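Phage integrase (Pectobacterium atrosepticum, PDB 3JU0) probably binds arm-type DNA sites through this N-terminal domain of a phage-family integrase involved in DNA integration and recombination. Local coordinates at residues A[59-70]-A[85-93]. Sequence-based numbering, arbitrary orientation.
Sequences VSLADARQRRDE and KQADNKTIQ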
ATOM      1  N   VAL A  59       7.028   1.033  -6.181  1.00 18.56           N
ATOM      2  CA  VAL A  59       6.981   1.204  -4.740  1.00 18.31           C
ATOM      3  C   VAL A  59       7.336  -0.160  -4.114  1.00 18.47           C
ATOM      4  O   VAL A  59       6.644  -1.145  -4.274  1.00 19.49           O
ATOM      5  CB  VAL A  59       5.555   1.657  -4.350  1.00 18.68           C
ATOM      6  CG1 VAL A  59       5.424   1.762  -2.830  1.00 20.44           C
ATOM      7  CG2 VAL A  59       5.178   2.985  -5.065  1.00 20.70           C
ATOM      8  N   SER A  60       8.411  -0.187  -3.369  1.00 18.71           N
ATOM      9  CA  SER A  60       8.852  -1.406  -2.693  1.00 18.72           C
ATOM     10  C   SER A  60       8.057  -1.682  -1.425  1.00 17.43           C
ATOM     11  O   SER A  60       7.274  -0.845  -0.997  1.00 17.97           O
ATOM     12  CB  SER A  60      10.284  -1.318  -2.256  1.00 22.59           C
ATOM     13  OG  SER A  60      10.519  -0.362  -1.244  1.00 21.97           O
ATOM     14  N   LEU A  61       8.248  -2.822  -0.835  1.00 19.02           N
ATOM     15  CA  LEU A  61       7.622  -3.116   0.438  1.00 19.31           C
ATOM     16  C   LEU A  61       8.006  -2.103   1.528  1.00 19.92           C
ATOM     17  O   LEU A  61       7.135  -1.582   2.233  1.00 20.12           O
ATOM     18  CB  LEU A  61       8.038  -4.552   0.859  1.00 20.15           C
ATOM     19  CG  LEU A  61       7.604  -4.990   2.270  1.00 21.34           C
ATOM     20  CD1 LEU A  61       6.107  -4.941   2.525  1.00 20.95           C
ATOM     21  CD2 LEU A  61       8.098  -6.406   2.599  1.00 23.63           C
ATOM     22  N   ALA A  62       9.277  -1.768   1.598  1.00 21.48           N
ATOM     23  CA  ALA A  62       9.713  -0.716   2.524  1.00 20.98           C
ATOM     24  C   ALA A  62       9.053   0.621   2.239  1.00 21.13           C
ATOM     25  O   ALA A  62       8.630   1.357   3.170  1.00 21.63           O
ATOM     26  CB  ALA A  62      11.198  -0.595   2.535  1.00 24.24           C
ATOM     27  N   ASP A  63       8.999   1.005   0.968  1.00 20.01           N
ATOM     28  CA  ASP A  63       8.338   2.215   0.577  1.00 20.37           C
ATOM     29  C   ASP A  63       6.828   2.209   0.962  1.00 17.62           C
ATOM     30  O   ASP A  63       6.275   3.192   1.458  1.00 18.23           O
ATOM     31  CB  ASP A  63       8.403   2.419  -0.923  1.00 21.23           C
ATOM     32  CG  ASP A  63       9.779   2.639  -1.507  1.00 26.60           C
ATOM     33  OD1 ASP A  63      10.622   3.321  -0.872  1.00 28.45           O
ATOM     34  OD2 ASP A  63       9.934   2.203  -2.729  1.00 25.93           O
ATOM     35  N   ALA A  64       6.174   1.083   0.773  1.00 17.38           N
ATOM     36  CA  ALA A  64       4.782   0.933   1.080  1.00 16.40           C
ATOM     37  C   ALA A  64       4.524   1.079   2.589  1.00 16.61           C
ATOM     38  O   ALA A  64       3.596   1.752   2.986  1.00 16.54           O
ATOM     39  CB  ALA A  64       4.247  -0.378   0.590  1.00 17.07           C
ATOM     40  N   ARG A  65       5.385   0.491   3.398  1.00 17.08           N
ATOM     41  CA  ARG A  65       5.303   0.643   4.871  1.00 17.81           C
ATOM     42  C   ARG A  65       5.512   2.099   5.247  1.00 16.80           C
ATOM     43  O   ARG A  65       4.820   2.584   6.164  1.00 18.27           O
ATOM     44  CB  ARG A  65       6.257  -0.312   5.588  1.00 18.23           C
ATOM     45  CG  ARG A  65       5.924  -1.745   5.435  1.00 19.78           C
ATOM     46  CD  ARG A  65       6.946  -2.662   6.012  1.00 21.77           C
ATOM     47  NE  ARG A  65       6.501  -4.033   6.011  1.00 22.58           N
ATOM     48  CZ  ARG A  65       7.311  -5.078   6.058  1.00 25.37           C
ATOM     49  NH1 ARG A  65       8.613  -4.911   6.061  1.00 28.96           N
ATOM     50  NH2 ARG A  65       6.788  -6.268   6.054  1.00 27.29           N
ATOM     51  N   GLN A  66       6.399   2.823   4.558  1.00 18.78           N
ATOM     52  CA  GLN A  66       6.593   4.251   4.844  1.00 18.42           C
ATOM     53  C   GLN A  66       5.359   5.049   4.523  1.00 17.57           C
ATOM     54  O   GLN A  66       4.942   5.955   5.290  1.00 18.70           O
ATOM     55  CB  GLN A  66       7.814   4.758   4.031  1.00 20.84           C
ATOM     56  CG  GLN A  66       8.035   6.225   4.095  1.00 25.29           C
ATOM     57  CD  GLN A  66       8.337   6.707   5.454  1.00 35.37           C
ATOM     58  OE1 GLN A  66       8.098   7.898   5.749  1.00 46.02           O
ATOM     59  NE2 GLN A  66       8.847   5.831   6.321  1.00 38.43           N
ATOM     60  N   ARG A  67       4.728   4.725   3.397  1.00 16.07           N
ATOM     61  CA  ARG A  67       3.496   5.418   2.977  1.00 15.83           C
ATOM     62  C   ARG A  67       2.331   5.080   3.902  1.00 16.18           C
ATOM     63  O   ARG A  67       1.521   5.926   4.230  1.00 17.23           O
ATOM     64  CB  ARG A  67       3.117   5.100   1.525  1.00 16.81           C
ATOM     65  CG  ARG A  67       4.166   5.679   0.509  1.00 17.96           C
ATOM     66  CD  ARG A  67       3.783   5.365  -0.877  1.00 18.38           C
ATOM     67  NE  ARG A  67       4.850   5.939  -1.742  1.00 20.84           N
ATOM     68  CZ  ARG A  67       4.699   6.181  -3.034  1.00 18.51           C
ATOM     69  NH1 ARG A  67       3.560   5.838  -3.635  1.00 18.34           N
ATOM     70  NH2 ARG A  67       5.676   6.770  -3.732  1.00 21.32           N
ATOM     71  N   ARG A  68       2.298   3.834   4.369  1.00 15.65           N
ATOM     72  CA  ARG A  68       1.314   3.436   5.413  1.00 16.65           C
ATOM     73  C   ARG A  68       1.508   4.313   6.647  1.00 16.48           C
ATOM     74  O   ARG A  68       0.573   4.826   7.207  1.00 17.18           O
ATOM     75  CB  ARG A  68       1.569   1.951   5.772  1.00 17.08           C
ATOM     76  CG  ARG A  68       0.807   1.438   6.973  1.00 19.13           C
ATOM     77  CD  ARG A  68       1.569   0.285   7.586  1.00 20.59           C
ATOM     78  NE  ARG A  68       2.784   0.680   8.261  1.00 24.32           N
ATOM     79  CZ  ARG A  68       3.713  -0.151   8.753  1.00 25.26           C
ATOM     80  NH1 ARG A  68       3.641  -1.445   8.549  1.00 26.24           N
ATOM     81  NH2 ARG A  68       4.757   0.337   9.389  1.00 28.32           N
ATOM     82  N   ASP A  69       2.751   4.442   7.076  1.00 17.06           N
ATOM     83  CA  ASP A  69       3.063   5.233   8.255  1.00 17.97           C
ATOM     84  C   ASP A  69       2.562   6.679   8.064  1.00 16.05           C
ATOM     85  O   ASP A  69       1.989   7.294   8.962  1.00 17.98           O
ATOM     86  CB  ASP A  69       4.564   5.178   8.574  1.00 19.10           C
ATOM     87  CG  ASP A  69       4.989   3.880   9.125  1.00 22.96           C
ATOM     88  OD1 ASP A  69       6.218   3.635   9.164  1.00 26.46           O
ATOM     89  OD2 ASP A  69       4.111   3.077   9.515  1.00 25.25           O
ATOM     90  N   GLU A  70       2.869   7.271   6.919  1.00 17.28           N
ATOM     91  CA  GLU A  70       2.430   8.626   6.629  1.00 18.11           C
ATOM     92  C   GLU A  70       0.913   8.778   6.635  1.00 17.41           C
ATOM     93  O   GLU A  70       0.382   9.749   7.149  1.00 18.28           O
ATOM     94  CB  GLU A  70       3.063   9.137   5.375  1.00 19.45           C
ATOM     95  CG  GLU A  70       4.545   9.282   5.504  1.00 23.09           C
ATOM     96  CD  GLU A  70       4.997  10.238   6.604  1.00 30.31           C
ATOM     97  OE1 GLU A  70       5.900   9.883   7.379  1.00 35.35           O
ATOM     98  OE2 GLU A  70       4.406  11.330   6.732  1.00 37.85           O
ATOM     99  N   LYS A  85      -1.344  13.355  -2.150  1.00 23.72           N
ATOM    100  CA  LYS A  85      -0.688  12.821  -3.350  1.00 24.58           C
ATOM    101  C   LYS A  85       0.373  11.839  -2.910  1.00 23.70           C
ATOM    102  O   LYS A  85       1.389  12.242  -2.409  1.00 24.36           O
ATOM    103  CB  LYS A  85      -0.043  13.962  -4.185  1.00 26.38           C
ATOM    104  CG  LYS A  85       0.727  13.447  -5.412  1.00 29.24           C
ATOM    105  CD  LYS A  85       1.256  14.641  -6.234  1.00 36.19           C
ATOM    106  CE  LYS A  85       0.378  14.829  -7.375  1.00 42.68           C
ATOM    107  NZ  LYS A  85       0.804  13.740  -8.308  1.00 46.52           N
ATOM    108  N   GLN A  86       0.149  10.546  -3.132  1.00 23.12           N
ATOM    109  CA  GLN A  86       1.067   9.561  -2.567  1.00 24.54           C
ATOM    110  C   GLN A  86       2.455   9.679  -3.133  1.00 26.74           C
ATOM    111  O   GLN A  86       3.429   9.385  -2.470  1.00 26.82           O
ATOM    112  CB  GLN A  86       0.542   8.120  -2.798  1.00 24.36           C
ATOM    113  CG  GLN A  86      -0.676   7.744  -2.007  1.00 24.15           C
ATOM    114  CD  GLN A  86      -0.472   7.859  -0.510  1.00 22.87           C
ATOM    115  OE1 GLN A  86      -1.388   8.331   0.215  1.00 29.56           O
ATOM    116  NE2 GLN A  86       0.702   7.556  -0.055  1.00 23.90           N
ATOM    117  N   ALA A  87       2.539  10.065  -4.395  1.00 26.89           N
ATOM    118  CA  ALA A  87       3.823  10.275  -5.031  1.00 30.55           C
ATOM    119  C   ALA A  87       4.730  11.301  -4.396  1.00 32.00           C
ATOM    120  O   ALA A  87       5.947  11.293  -4.592  1.00 33.58           O
ATOM    121  CB  ALA A  87       3.619  10.580  -6.500  1.00 31.60           C
ATOM    122  N   ASP A  88       4.167  12.190  -3.594  1.00 32.58           N
ATOM    123  CA  ASP A  88       5.020  13.114  -2.874  1.00 34.29           C
ATOM    124  C   ASP A  88       5.895  12.422  -1.827  1.00 33.22           C
ATOM    125  O   ASP A  88       6.884  12.997  -1.315  1.00 35.24           O
ATOM    126  CB  ASP A  88       4.120  14.192  -2.270  1.00 34.64           C
ATOM    127  CG  ASP A  88       3.747  15.253  -3.290  1.00 40.11           C
ATOM    128  OD1 ASP A  88       4.296  15.214  -4.408  1.00 44.55           O
ATOM    129  OD2 ASP A  88       2.913  16.121  -2.977  1.00 42.99           O
ATOM    130  N   ASN A  89       5.539  11.179  -1.471  1.00 33.01           N
ATOM    131  CA  ASN A  89       6.406  10.340  -0.688  1.00 31.92           C
ATOM    132  C   ASN A  89       7.508   9.739  -1.544  1.00 33.04           C
ATOM    133  O   ASN A  89       7.301   8.778  -2.262  1.00 33.21           O
ATOM    134  CB  ASN A  89       5.613   9.176  -0.094  1.00 30.70           C
ATOM    135  CG  ASN A  89       4.628   9.613   0.950  1.00 31.95           C
ATOM    136  OD1 ASN A  89       5.014  10.007   2.065  1.00 37.36           O
ATOM    137  ND2 ASN A  89       3.367   9.464   0.639  1.00 32.66           N
ATOM    138  N   LYS A  90       8.683  10.323  -1.525  1.00 34.85           N
ATOM    139  CA  LYS A  90       9.735   9.818  -2.412  1.00 36.08           C
ATOM    140  C   LYS A  90      10.105   8.410  -2.022  1.00 35.21           C
ATOM    141  O   LYS A  90      10.158   8.046  -0.816  1.00 36.76           O
ATOM    142  CB  LYS A  90      10.982  10.714  -2.360  1.00 37.10           C
ATOM    143  CG  LYS A  90      10.716  12.108  -2.826  1.00 39.53           C
ATOM    144  N   THR A  91      10.380   7.587  -3.018  1.00 33.35           N
ATOM    145  CA  THR A  91      10.729   6.211  -2.739  1.00 32.83           C
ATOM    146  C   THR A  91      12.214   6.073  -2.472  1.00 33.96           C
ATOM    147  O   THR A  91      13.009   6.990  -2.716  1.00 34.22           O
ATOM    148  CB  THR A  91      10.407   5.281  -3.910  1.00 31.49           C
ATOM    149  OG1 THR A  91      11.197   5.693  -5.048  1.00 32.49           O
ATOM    150  CG2 THR A  91       8.946   5.279  -4.241  1.00 31.19           C
ATOM    151  N   ILE A  92      12.595   4.941  -1.939  1.00 35.82           N
ATOM    152  CA  ILE A  92      13.996   4.775  -1.574  1.00 39.07           C
ATOM    153  C   ILE A  92      14.900   4.955  -2.811  1.00 40.98           C
ATOM    154  O   ILE A  92      15.940   5.673  -2.753  1.00 41.52           O
ATOM    155  CB  ILE A  92      14.245   3.424  -0.846  1.00 39.88           C
ATOM    156  CG1 ILE A  92      13.572   3.381   0.538  1.00 41.96           C
ATOM    157  CG2 ILE A  92      15.752   3.223  -0.757  1.00 40.31           C
ATOM    158  CD1 ILE A  92      13.430   1.985   1.122  1.00 43.81           C
ATOM    159  N   GLN A  93      14.511   4.330  -3.932  1.00 40.82           N
ATOM    160  CA  GLN A  93      15.198   4.509  -5.220  1.00 42.01           C
ATOM    161  C   GLN A  93      15.197   5.922  -5.777  1.00 42.43           C
ATOM    162  O   GLN A  93      16.201   6.350  -6.363  1.00 42.95           O
ATOM    163  CB  GLN A  93      14.566   3.660  -6.303  1.00 41.46           C
TER
HETATM  164  O   HOH W   1      12.309   2.188  -3.860  1.00 37.28           O
HETATM  165  O   HOH W   2      10.298   5.328   1.020  1.00 38.62           O
HETATM  166  O   HOH W   3       0.934   8.100   2.535  1.00 26.16           O
HETATM  167  O   HOH W   4       7.540   6.032  -0.652  1.00 31.08           O
HETATM  168  O   HOH W   5       4.463  12.357   3.648  1.00 41.97           O
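Asp-63 OD1 accepts from Ile-92 N at 2.8 Å, on the syn side and near the carboxylate plane. The other oxygen, Asp-63 OD2, accepts from Ser-60 N at 2.9 Å on the anti side, and a water relays OD2 to Gln-93 N. The carboxylate thus links the first turns of two helices. Asp-63 N in turn donates to Ser-60 OG at 3.0 Å, which completes a capping box. CG of Asp-63 lies anti to its carbonyl carbon (chi1 -65°), and this turns the carboxylate to the start of helix 92-95. There Thr-91 is the N-cap, with OG1 bonded to Glu-94 N. Ile-92 CD1 packs on Ala-62 CB at 3.7 Å.

One turn further along helix 61-76, the extended Arg-67 reaches the 3-10 segment 86-88. Gln-86 O sits 3.5 Å above the centre of one face of the Arg-67 guanidinium. Val-59 CG2 lies over the opposite face, toward the rim. Arg-67 NH2 donates to Asn-89 O at 3.0 Å, in the carbonyl plane but tilted from the guanidinium plane. Arg-67 NH1 is hydrogen-bonded to Leu-53 O of strand 47-56. Gln-86 O is itself held by Asn-89 N and ND2. A water joins Arg-67 O to Gln-86 NE2. Residues 85-93, near the end of this N-terminal fragment, are thus tied along the helix that packs against the four-stranded antiparallel sheet of the arm-type DNA-binding domain.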